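Local coordinates for protein purine nucleoside phosphorylase (Schistosoma mansoni, PDB 6AWE) that catalyses the reversible phosphorolysis of purine nucleosides, probably inosine and guanosine above all, to the free base and ribose 1-phosphate, at residues G121-L126 against G215-G220; D130-K135 against S241-N246; A195-P200 against V219-V224. All coordinates share one frame; numbering follows the deposited sequence.

How the contacts relate
Following the chain from its N terminus, 121-126 leaves the end of strand 112-121 and waits 89 residues for 215-220, which closes contact 1. Before that loop is shut, 130-135 opens another, completed only by 241-246, so contacts 1 and 2 cross. Contact 3 is the short one: 195-200 and 219-224 meet 19 residues apart, within the span of contact 2, and it shares Val219 and Gly220 with contact 1. In one mixed sheet, contact 1 joins strand 112-121 to 218-220, contact 2 joins 131-139 to 236-246 and contact 3 joins 189-196 to 218-220. Contacts 1 and 2 touch directly, Gly121 N lying 2.8 Å from Asn245 O. Each reaches the bound benzonitrile ligand.

Contact 1 (G121-L126 against G215-G220); sequences GINRKL and GCDVVG. With C0J (2-fluoro-6-{[2-(pyridin-2-yl)ethyl]amino}benzonitrile), chain J.
Asn123 and Asp217 run alongside each other in the same direction, their amide and carboxylate planes 33° apart. Asn123 ND2 gives a hydrogen to Asp217 OD1 at 3.0 Å, nearly straight and within the amide plane, and meets the oxygen almost along its C-O axis. With CG anti to the backbone N (chi1 -172°), Asn123 OD1 accepts from Lys125 N, two residues on, at 2.8 Å, so both ends of the amide are held and its rotation is fixed. The other carboxylate oxygen, Asp217 OD2, is taken by Val193 N.

The Asn123 OD1 bond makes an Asx turn, which runs together with a type I turn from Asn123 to Leu126. This turn follows strand 112-121 where Gly121 pairs with Val218, an antiparallel non-hydrogen-bonded pair within the mixed sheet, where short strand 218-220 lies between strands 112-121 and 189-196. Asp217 O accepts twice, from Ile122 N at 2.9 Å and Asn123 N at 3.2 Å, both coming from the same face of the carbonyl plane.

Leu126 lies roughly perpendicular to Val218, Leu126 CD1 resting 3.7 Å from Val218 CG1. On the Ile122 side, CG2 sits 3.4 Å from Cys216 O, while the other branch runs on to put CD1 against Val219 CG1 at 4.1 Å. Leu212 and Ser208 of helix 205-213 also touch the Ile122 side chain.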
loop_
_atom_site.group_PDB
_atom_site.type_symbol
_atom_site.label_atom_id
_atom_site.label_comp_id
_atom_site.label_asym_id
_atom_site.label_seq_id
_atom_site.Cartn_x
_atom_site.Cartn_y
_atom_site.Cartn_z
ATOM N N GLY A 121 -7.236 -9.166 18.599
ATOM C CA GLY A 121 -8.676 -9.327 18.436
ATOM C C GLY A 121 -9.385 -8.002 18.174
ATOM O O GLY A 121 -9.158 -7.026 18.885
ATOM N N ILE A 122 -10.280 -7.996 17.164
ATOM C CA ILE A 122 -11.151 -6.858 16.856
ATOM C C ILE A 122 -12.611 -7.122 17.298
ATOM O O ILE A 122 -13.229 -6.306 17.993
ATOM C CB ILE A 122 -11.081 -6.528 15.349
ATOM C CG1 ILE A 122 -9.648 -6.227 14.848
ATOM C CG2 ILE A 122 -11.973 -5.350 14.991
ATOM C CD1 ILE A 122 -8.982 -4.984 15.541
ATOM N N ASN A 123 -13.191 -8.231 16.835
ATOM C CA ASN A 123 -14.562 -8.622 17.221
ATOM C C ASN A 123 -14.710 -8.616 18.742
ATOM O O ASN A 123 -13.849 -9.125 19.471
ATOM C CB ASN A 123 -14.854 -10.017 16.633
ATOM C CG ASN A 123 -16.301 -10.453 16.805
ATOM O OD1 ASN A 123 -16.809 -10.483 17.916
ATOM N ND2 ASN A 123 -16.973 -10.773 15.697
ATOM N N ARG A 124 -15.807 -8.004 19.232
ATOM C CA ARG A 124 -15.992 -7.869 20.681
ATOM C C ARG A 124 -16.088 -9.220 21.393
ATOM O O ARG A 124 -15.883 -9.279 22.609
ATOM C CB ARG A 124 -17.276 -7.031 20.985
ATOM N N LYS A 125 -16.408 -10.306 20.687
ATOM C CA LYS A 125 -16.511 -11.613 21.338
ATOM C C LYS A 125 -15.163 -12.256 21.671
ATOM O O LYS A 125 -15.151 -13.258 22.396
ATOM C CB LYS A 125 -17.290 -12.591 20.459
ATOM C CG LYS A 125 -18.767 -12.315 20.374
ATOM C CD LYS A 125 -19.388 -13.291 19.372
ATOM C CE LYS A 125 -20.845 -12.953 19.068
ATOM N NZ LYS A 125 -21.539 -14.047 18.308
ATOM N N LEU A 126 -14.042 -11.744 21.143
ATOM C CA LEU A 126 -12.743 -12.385 21.306
ATOM C C LEU A 126 -11.997 -11.887 22.556
ATOM O O LEU A 126 -11.921 -10.675 22.801
ATOM C CB LEU A 126 -11.913 -12.154 20.051
ATOM C CG LEU A 126 -12.574 -12.725 18.788
ATOM C CD1 LEU A 126 -11.744 -12.301 17.572
ATOM C CD2 LEU A 126 -12.720 -14.251 18.788
ATOM N N GLY A 215 -15.490 -4.816 8.930
ATOM C CA GLY A 215 -15.806 -6.230 9.007
ATOM C C GLY A 215 -14.669 -7.175 9.351
ATOM O O GLY A 215 -14.795 -8.382 9.106
ATOM N N CYS A 216 -13.577 -6.694 9.921
ATOM C CA CYS A 216 -12.475 -7.571 10.315
ATOM C C CYS A 216 -12.691 -8.094 11.716
ATOM O O CYS A 216 -13.189 -7.378 12.592
ATOM C CB CYS A 216 -11.156 -6.839 10.259
ATOM S SG CYS A 216 -10.820 -6.069 8.681
ATOM N N ASP A 217 -12.310 -9.357 11.929
ATOM C CA ASP A 217 -12.407 -9.956 13.250
ATOM C C ASP A 217 -11.078 -10.017 13.986
ATOM O O ASP A 217 -11.079 -9.980 15.225
ATOM C CB ASP A 217 -12.944 -11.379 13.141
ATOM C CG ASP A 217 -14.391 -11.413 12.574
ATOM O OD1 ASP A 217 -15.264 -10.893 13.288
ATOM O OD2 ASP A 217 -14.638 -11.912 11.440
ATOM N N VAL A 218 -9.965 -10.197 13.283
ATOM C CA VAL A 218 -8.630 -10.249 13.898
ATOM C C VAL A 218 -7.663 -9.506 12.978
ATOM O O VAL A 218 -7.950 -9.277 11.800
ATOM C CB VAL A 218 -8.133 -11.702 14.152
ATOM C CG1 VAL A 218 -9.182 -12.537 14.855
ATOM C CG2 VAL A 218 -7.780 -12.420 12.866
ATOM N N VAL A 219 -6.497 -9.123 13.525
ATOM C CA VAL A 219 -5.447 -8.412 12.752
ATOM C C VAL A 219 -4.068 -8.996 13.081
ATOM O O VAL A 219 -3.727 -9.255 14.245
ATOM C CB VAL A 219 -5.480 -6.881 13.012
ATOM C CG1 VAL A 219 -5.313 -6.568 14.501
ATOM C CG2 VAL A 219 -4.391 -6.162 12.206
ATOM N N GLY A 220 -3.256 -9.221 12.035
ATOM C CA GLY A 220 -1.892 -9.674 12.235
ATOM C C GLY A 220 -0.977 -9.289 11.087
ATOM O O GLY A 220 -1.435 -8.707 10.095
HETATM C C12 C0J J . -1.163 -7.510 16.194
HETATM C C13 C0J J . -1.153 -6.634 14.916
HETATM C C11 C0J J . -3.216 -2.856 22.312
HETATM C C10 C0J J . -2.457 -1.780 22.375
HETATM C C9 C0J J . -1.810 -1.233 21.129
HETATM C C8 C0J J . -1.998 -1.836 20.000
HETATM C C7 C0J J . -2.862 -3.090 19.934
HETATM C C4 C0J J . -1.707 -7.137 17.363
HETATM C C5 C0J J . -2.696 -5.280 18.801
HETATM C C6 C0J J . -3.040 -3.799 18.589
HETATM C C3 C0J J . -1.599 -8.045 18.575
HETATM C C2 C0J J . -0.932 -9.226 18.458
HETATM C C1 C0J J . -0.309 -9.635 17.140
HETATM N N2 C0J J . -1.146 -6.001 13.957
HETATM C C C0J J . -0.420 -8.812 16.110
HETATM F F C0J J . 0.154 -9.190 14.943
HETATM N N C0J J . -2.388 -5.898 17.497
HETATM N N1 C0J J . -3.428 -3.568 21.024
#

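Contact 2 (D130-K135 against S241-N246); sequences DFVLIK and SLIANN. With C0J (2-fluoro-6-{[2-(pyridin-2-yl)ethyl]amino}benzonitrile), chain J.
Asp130 to Val132 and Ser241 to Ile243 are stitched by three backbone hydrogen bonds. Ile243 N reaches Asp130 O at 2.9 Å, and Val132 with Ser241 forms an antiparallel hydrogen-bonded pair, Val132 N giving to Ser241 O at 2.8 Å and Ser241 N to Val132 O. Phe131 and Leu242 make the neighbouring non-hydrogen-bonded pair. The short strand axes run at 140° to each other, as strand twist would give, and the ladder continues beyond, Ile134 pairing through its backbone with Ala239.

Apolar contacts lie on both sheet faces. On the Phe131 face, the ring meets Leu242 obliquely, Phe131 CE1 standing 4.0 Å from Leu242 CD1. On the other, Val132 CG2 packs on Ile243 CD1 at 3.8 Å; with CG1 opposite the backbone N (chi1 178°), CG2 falls beside that N and faces Ile243. A mixed contact puts the Ile134 CD1 methyl 3.5 Å from Ser241 OG, whose hydrogen bond goes to Asn117 OD1.

Past the pairing, polar side chains meet the ligand and the next helix. Asn245 ND2 makes a weak, bent hydrogen bond (129°) to N1 of the ligand's pyridine, 2.9 Å away; the same nitrogen is hydrogen-bonded to Asp250 OD2. Asn246 is the N-cap of helix 247-252, its OD1 taking Leu249 N.

In the sheet, strand 131-139 is flanked by 189-196 and 236-246. Helix 259-283 covers the Phe131 face, with Trp276 meeting the ring, while Val218 of strand 218-220 touches Val132, Ser241 and Ile243.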
loop_
_atom_site.group_PDB
_atom_site.type_symbol
_atom_site.label_atom_id
_atom_site.label_comp_id
_atom_site.label_asym_id
_atom_site.label_seq_id
_atom_site.Cartn_x
_atom_site.Cartn_y
_atom_site.Cartn_z
ATOM N N ASP A 130 -8.069 -17.006 23.130
ATOM C CA ASP A 130 -9.014 -17.645 22.205
ATOM C C ASP A 130 -8.302 -18.061 20.908
ATOM O O ASP A 130 -7.245 -17.530 20.557
ATOM C CB ASP A 130 -10.186 -16.678 21.898
ATOM C CG ASP A 130 -11.214 -16.550 23.024
ATOM O OD1 ASP A 130 -11.236 -17.308 24.015
ATOM O OD2 ASP A 130 -12.046 -15.613 22.915
ATOM N N PHE A 131 -8.892 -19.022 20.173
ATOM C CA PHE A 131 -8.417 -19.400 18.831
ATOM C C PHE A 131 -9.432 -18.971 17.763
ATOM O O PHE A 131 -10.642 -19.083 17.965
ATOM C CB PHE A 131 -8.218 -20.924 18.740
ATOM C CG PHE A 131 -7.296 -21.520 19.777
ATOM C CD1 PHE A 131 -5.919 -21.327 19.706
ATOM C CD2 PHE A 131 -7.795 -22.342 20.753
ATOM C CE1 PHE A 131 -5.086 -21.917 20.659
ATOM C CE2 PHE A 131 -6.953 -22.938 21.707
ATOM C CZ PHE A 131 -5.589 -22.705 21.642
ATOM N N VAL A 132 -8.962 -18.486 16.614
ATOM C CA VAL A 132 -9.859 -18.166 15.501
ATOM C C VAL A 132 -9.465 -18.965 14.263
ATOM O O VAL A 132 -8.353 -18.813 13.776
ATOM C CB VAL A 132 -9.832 -16.671 15.191
ATOM C CG1 VAL A 132 -10.705 -16.338 14.015
ATOM C CG2 VAL A 132 -10.256 -15.883 16.474
ATOM N N LEU A 133 -10.395 -19.799 13.750
ATOM C CA LEU A 133 -10.245 -20.453 12.453
ATOM C C LEU A 133 -10.471 -19.410 11.351
ATOM O O LEU A 133 -11.560 -18.864 11.244
ATOM C CB LEU A 133 -11.252 -21.614 12.326
ATOM C CG LEU A 133 -11.244 -22.628 13.477
ATOM C CD1 LEU A 133 -12.381 -23.719 13.369
ATOM C CD2 LEU A 133 -9.913 -23.334 13.594
ATOM N N ILE A 134 -9.467 -19.142 10.531
ATOM C CA ILE A 134 -9.559 -18.082 9.512
ATOM C C ILE A 134 -10.380 -18.560 8.317
ATOM O O ILE A 134 -10.120 -19.624 7.735
ATOM C CB ILE A 134 -8.163 -17.607 9.087
ATOM C CG1 ILE A 134 -7.450 -17.062 10.326
ATOM C CG2 ILE A 134 -8.332 -16.557 7.981
ATOM C CD1 ILE A 134 -5.957 -16.741 10.098
ATOM N N LYS A 135 -11.459 -17.832 8.017
ATOM C CA LYS A 135 -12.335 -18.186 6.908
ATOM C C LYS A 135 -12.228 -17.262 5.693
ATOM O O LYS A 135 -12.813 -17.591 4.635
ATOM C CB LYS A 135 -13.798 -18.240 7.363
ATOM C CG LYS A 135 -14.369 -16.943 7.879
ATOM C CD LYS A 135 -15.787 -17.240 8.430
ATOM C CE LYS A 135 -16.450 -15.994 9.013
ATOM N NZ LYS A 135 -16.687 -14.968 7.976
ATOM N N SER A 241 -5.478 -18.421 14.152
ATOM C CA SER A 241 -4.867 -17.369 14.958
ATOM C C SER A 241 -5.088 -17.627 16.454
ATOM O O SER A 241 -6.203 -17.986 16.874
ATOM C CB SER A 241 -5.461 -15.989 14.607
ATOM O OG SER A 241 -5.129 -15.493 13.310
ATOM N N LEU A 242 -4.031 -17.372 17.270
ATOM C CA LEU A 242 -4.148 -17.286 18.720
ATOM C C LEU A 242 -4.238 -15.805 19.097
ATOM O O LEU A 242 -3.409 -14.978 18.695
ATOM C CB LEU A 242 -2.957 -17.973 19.402
ATOM C CG LEU A 242 -2.739 -17.737 20.895
ATOM C CD1 LEU A 242 -3.895 -18.271 21.621
ATOM C CD2 LEU A 242 -1.433 -18.351 21.370
ATOM N N ILE A 243 -5.275 -15.467 19.838
ATOM C CA ILE A 243 -5.554 -14.066 20.155
ATOM C C ILE A 243 -4.740 -13.606 21.360
ATOM O O ILE A 243 -4.901 -14.129 22.463
ATOM C CB ILE A 243 -7.064 -13.886 20.408
ATOM C CG1 ILE A 243 -7.879 -14.335 19.176
ATOM C CG2 ILE A 243 -7.366 -12.465 20.776
ATOM C CD1 ILE A 243 -7.548 -13.563 17.867
ATOM N N ALA A 244 -3.908 -12.567 21.169
ATOM C CA ALA A 244 -3.078 -12.044 22.263
ATOM C C ALA A 244 -3.855 -11.125 23.214
ATOM O O ALA A 244 -3.567 -11.080 24.412
ATOM C CB ALA A 244 -1.897 -11.269 21.669
ATOM N N ASN A 245 -4.813 -10.368 22.671
ATOM C CA ASN A 245 -5.487 -9.264 23.344
ATOM C C ASN A 245 -6.681 -8.854 22.494
ATOM O O ASN A 245 -6.786 -9.251 21.330
ATOM C CB ASN A 245 -4.539 -8.093 23.534
ATOM C CG ASN A 245 -4.204 -7.391 22.221
ATOM O OD1 ASN A 245 -3.760 -8.021 21.269
ATOM N ND2 ASN A 245 -4.461 -6.089 22.151
ATOM N N ASN A 246 -7.575 -8.009 23.076
ATOM C CA ASN A 246 -8.627 -7.352 22.297
ATOM C C ASN A 246 -8.224 -5.885 22.139
ATOM O O ASN A 246 -8.207 -5.131 23.125
ATOM C CB ASN A 246 -10.007 -7.498 22.948
ATOM C CG ASN A 246 -11.097 -7.039 22.013
ATOM O OD1 ASN A 246 -11.205 -5.865 21.764
ATOM N ND2 ASN A 246 -11.857 -7.988 21.418
HETATM C C12 C0J J . -1.163 -7.510 16.194
HETATM C C13 C0J J . -1.153 -6.634 14.916
HETATM C C11 C0J J . -3.216 -2.856 22.312
HETATM C C10 C0J J . -2.457 -1.780 22.375
HETATM C C9 C0J J . -1.810 -1.233 21.129
HETATM C C8 C0J J . -1.998 -1.836 20.000
HETATM C C7 C0J J . -2.862 -3.090 19.934
HETATM C C4 C0J J . -1.707 -7.137 17.363
HETATM C C5 C0J J . -2.696 -5.280 18.801
HETATM C C6 C0J J . -3.040 -3.799 18.589
HETATM C C3 C0J J . -1.599 -8.045 18.575
HETATM C C2 C0J J . -0.932 -9.226 18.458
HETATM C C1 C0J J . -0.309 -9.635 17.140
HETATM N N2 C0J J . -1.146 -6.001 13.957
HETATM C C C0J J . -0.420 -8.812 16.110
HETATM F F C0J J . 0.154 -9.190 14.943
HETATM N N C0J J . -2.388 -5.898 17.497
HETATM N N1 C0J J . -3.428 -3.568 21.024
#

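Contact 3 (A195-P200 against V219-V224); sequences AFNGGP and VGMSTV. With C0J (2-fluoro-6-{[2-(pyridin-2-yl)ethyl]amino}benzonitrile), chain J; DMS (dimethyl sulfoxide), chain C.
Gly220 O and a water both lie at the edge of the Phe196 ring, in its plane, while Val224 CB approaches obliquely, 3.9 Å from Phe196 CD2. Also oblique is the carbonyl carbon of Met221, 3.6 Å from Phe196 CE1. The two segments belong to the beta-alpha-beta unit of strand 189-196, helix 205-213 and strand 218-220, a right-handed crossover being the usual form, and pair in parallel. Gly220 N gives to Ala195 O at 3.1 Å, and Gly220 O then takes Asn197 N, so Gly220 is held at both ends of its backbone.

Just past the strands the chain turns into the ligand pocket. A chi1 of 165° swings the Asn197 amide away from its own backbone N and toward the nitrile of the benzonitrile ligand, where ND2 meets nitrogen N2 at 3.1 Å, nearly straight; ND2 also gives to Thr201 O. Glu203 OE1 is also hydrogen-bonded to the ligand.

Met221 lies extended beyond CG alongside the 197-200 loop, with Phe161 of a neighbouring subunit packed on it. Its CE rests 3.4 Å from Pro200 O, a buried carbonyl without a hydrogen-bond partner in the model. That same water at the Phe196 edge bridges the loops, donating to Gly198 O at 2.8 Å and to Met221 O at 3.0 Å.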
loop_
_atom_site.group_PDB
_atom_site.type_symbol
_atom_site.label_atom_id
_atom_site.label_comp_id
_atom_site.label_asym_id
_atom_site.label_seq_id
_atom_site.Cartn_x
_atom_site.Cartn_y
_atom_site.Cartn_z
ATOM N N ALA A 195 -7.401 -9.524 8.985
ATOM C CA ALA A 195 -6.808 -8.358 8.302
ATOM C C ALA A 195 -5.300 -8.443 8.357
ATOM O O ALA A 195 -4.734 -8.563 9.445
ATOM C CB ALA A 195 -7.249 -7.048 8.962
ATOM N N PHE A 196 -4.646 -8.265 7.188
ATOM C CA PHE A 196 -3.181 -8.278 7.067
ATOM C C PHE A 196 -2.704 -6.820 7.208
ATOM O O PHE A 196 -2.881 -6.017 6.285
ATOM C CB PHE A 196 -2.769 -8.881 5.718
ATOM C CG PHE A 196 -1.254 -8.975 5.460
ATOM C CD1 PHE A 196 -0.300 -8.968 6.501
ATOM C CD2 PHE A 196 -0.785 -9.097 4.157
ATOM C CE1 PHE A 196 1.041 -9.036 6.214
ATOM C CE2 PHE A 196 0.568 -9.181 3.843
ATOM C CZ PHE A 196 1.501 -9.135 4.903
ATOM N N ASN A 197 -2.098 -6.506 8.373
ATOM C CA ASN A 197 -1.338 -5.274 8.623
ATOM C C ASN A 197 0.124 -5.578 8.319
ATOM O O ASN A 197 0.734 -6.407 9.005
ATOM C CB ASN A 197 -1.523 -4.873 10.100
ATOM C CG ASN A 197 -0.530 -3.847 10.575
ATOM O OD1 ASN A 197 -0.076 -2.993 9.824
ATOM N ND2 ASN A 197 -0.156 -3.952 11.859
ATOM N N GLY A 198 0.679 -4.920 7.298
ATOM C CA GLY A 198 2.049 -5.214 6.869
ATOM C C GLY A 198 3.078 -5.170 8.010
ATOM O O GLY A 198 4.040 -5.956 8.029
ATOM N N GLY A 199 2.898 -4.260 8.966
ATOM C CA GLY A 199 3.770 -4.157 10.157
ATOM C C GLY A 199 5.057 -3.352 9.894
ATOM O O GLY A 199 5.205 -2.722 8.810
ATOM N N PRO A 200 5.989 -3.287 10.865
ATOM C CA PRO A 200 6.020 -4.091 12.114
ATOM C C PRO A 200 5.401 -3.428 13.328
ATOM O O PRO A 200 5.424 -4.058 14.417
ATOM C CB PRO A 200 7.518 -4.299 12.316
ATOM C CG PRO A 200 8.086 -2.930 11.861
ATOM C CD PRO A 200 7.267 -2.579 10.648
ATOM N N VAL A 219 -6.497 -9.123 13.525
ATOM C CA VAL A 219 -5.447 -8.412 12.752
ATOM C C VAL A 219 -4.068 -8.996 13.081
ATOM O O VAL A 219 -3.727 -9.255 14.245
ATOM C CB VAL A 219 -5.480 -6.881 13.012
ATOM C CG1 VAL A 219 -5.313 -6.568 14.501
ATOM C CG2 VAL A 219 -4.391 -6.162 12.206
ATOM N N GLY A 220 -3.256 -9.221 12.035
ATOM C CA GLY A 220 -1.892 -9.674 12.235
ATOM C C GLY A 220 -0.977 -9.289 11.087
ATOM O O GLY A 220 -1.435 -8.707 10.095
ATOM N N MET A 221 0.317 -9.739 11.196
ATOM C CA MET A 221 1.410 -9.281 10.311
ATOM C C MET A 221 2.005 -10.394 9.454
ATOM O O MET A 221 3.143 -10.259 8.980
ATOM C CB MET A 221 2.533 -8.604 11.112
ATOM C CG MET A 221 2.061 -7.571 12.023
ATOM S SD MET A 221 3.507 -6.908 12.998
ATOM C CE MET A 221 2.594 -6.024 14.262
ATOM N N SER A 222 1.289 -11.499 9.286
ATOM C CA SER A 222 1.817 -12.668 8.576
ATOM C C SER A 222 0.698 -13.383 7.825
ATOM O O SER A 222 -0.390 -12.823 7.588
ATOM C CB SER A 222 2.497 -13.665 9.545
ATOM O OG SER A 222 1.554 -14.263 10.418
ATOM N N THR A 223 1.023 -14.606 7.402
ATOM C CA THR A 223 0.077 -15.636 6.949
ATOM C C THR A 223 -0.508 -15.414 5.534
ATOM O O THR A 223 -0.457 -16.312 4.673
ATOM C CB THR A 223 -1.022 -15.772 8.006
ATOM O OG1 THR A 223 -0.418 -16.237 9.235
ATOM C CG2 THR A 223 -1.993 -16.847 7.622
ATOM N N VAL A 224 -1.078 -14.223 5.252
ATOM C CA VAL A 224 -1.709 -13.982 3.935
ATOM C C VAL A 224 -0.734 -14.168 2.760
ATOM O O VAL A 224 -1.136 -14.743 1.728
ATOM C CB VAL A 224 -2.420 -12.620 3.947
ATOM C CG1 VAL A 224 -2.840 -12.183 2.565
ATOM C CG2 VAL A 224 -3.643 -12.690 4.885
HETATM C C12 C0J J . -1.163 -7.510 16.194
HETATM C C13 C0J J . -1.153 -6.634 14.916
HETATM C C11 C0J J . -3.216 -2.856 22.312
HETATM C C10 C0J J . -2.457 -1.780 22.375
HETATM C C9 C0J J . -1.810 -1.233 21.129
HETATM C C8 C0J J . -1.998 -1.836 20.000
HETATM C C7 C0J J . -2.862 -3.090 19.934
HETATM C C4 C0J J . -1.707 -7.137 17.363
HETATM C C5 C0J J . -2.696 -5.280 18.801
HETATM C C6 C0J J . -3.040 -3.799 18.589
HETATM C C3 C0J J . -1.599 -8.045 18.575
HETATM C C2 C0J J . -0.932 -9.226 18.458
HETATM C C1 C0J J . -0.309 -9.635 17.140
HETATM N N2 C0J J . -1.146 -6.001 13.957
HETATM C C C0J J . -0.420 -8.812 16.110
HETATM F F C0J J . 0.154 -9.190 14.943
HETATM N N C0J J . -2.388 -5.898 17.497
HETATM N N1 C0J J . -3.428 -3.568 21.024
HETATM S S DMS C . 3.173 -15.062 14.301
HETATM O O DMS C . 2.610 -14.124 13.280
HETATM C C1 DMS C . 4.709 -15.357 13.366
HETATM C C2 DMS C . 3.959 -14.280 15.679
HETATM O O HOH W 1 4.705 -8.496 7.189
#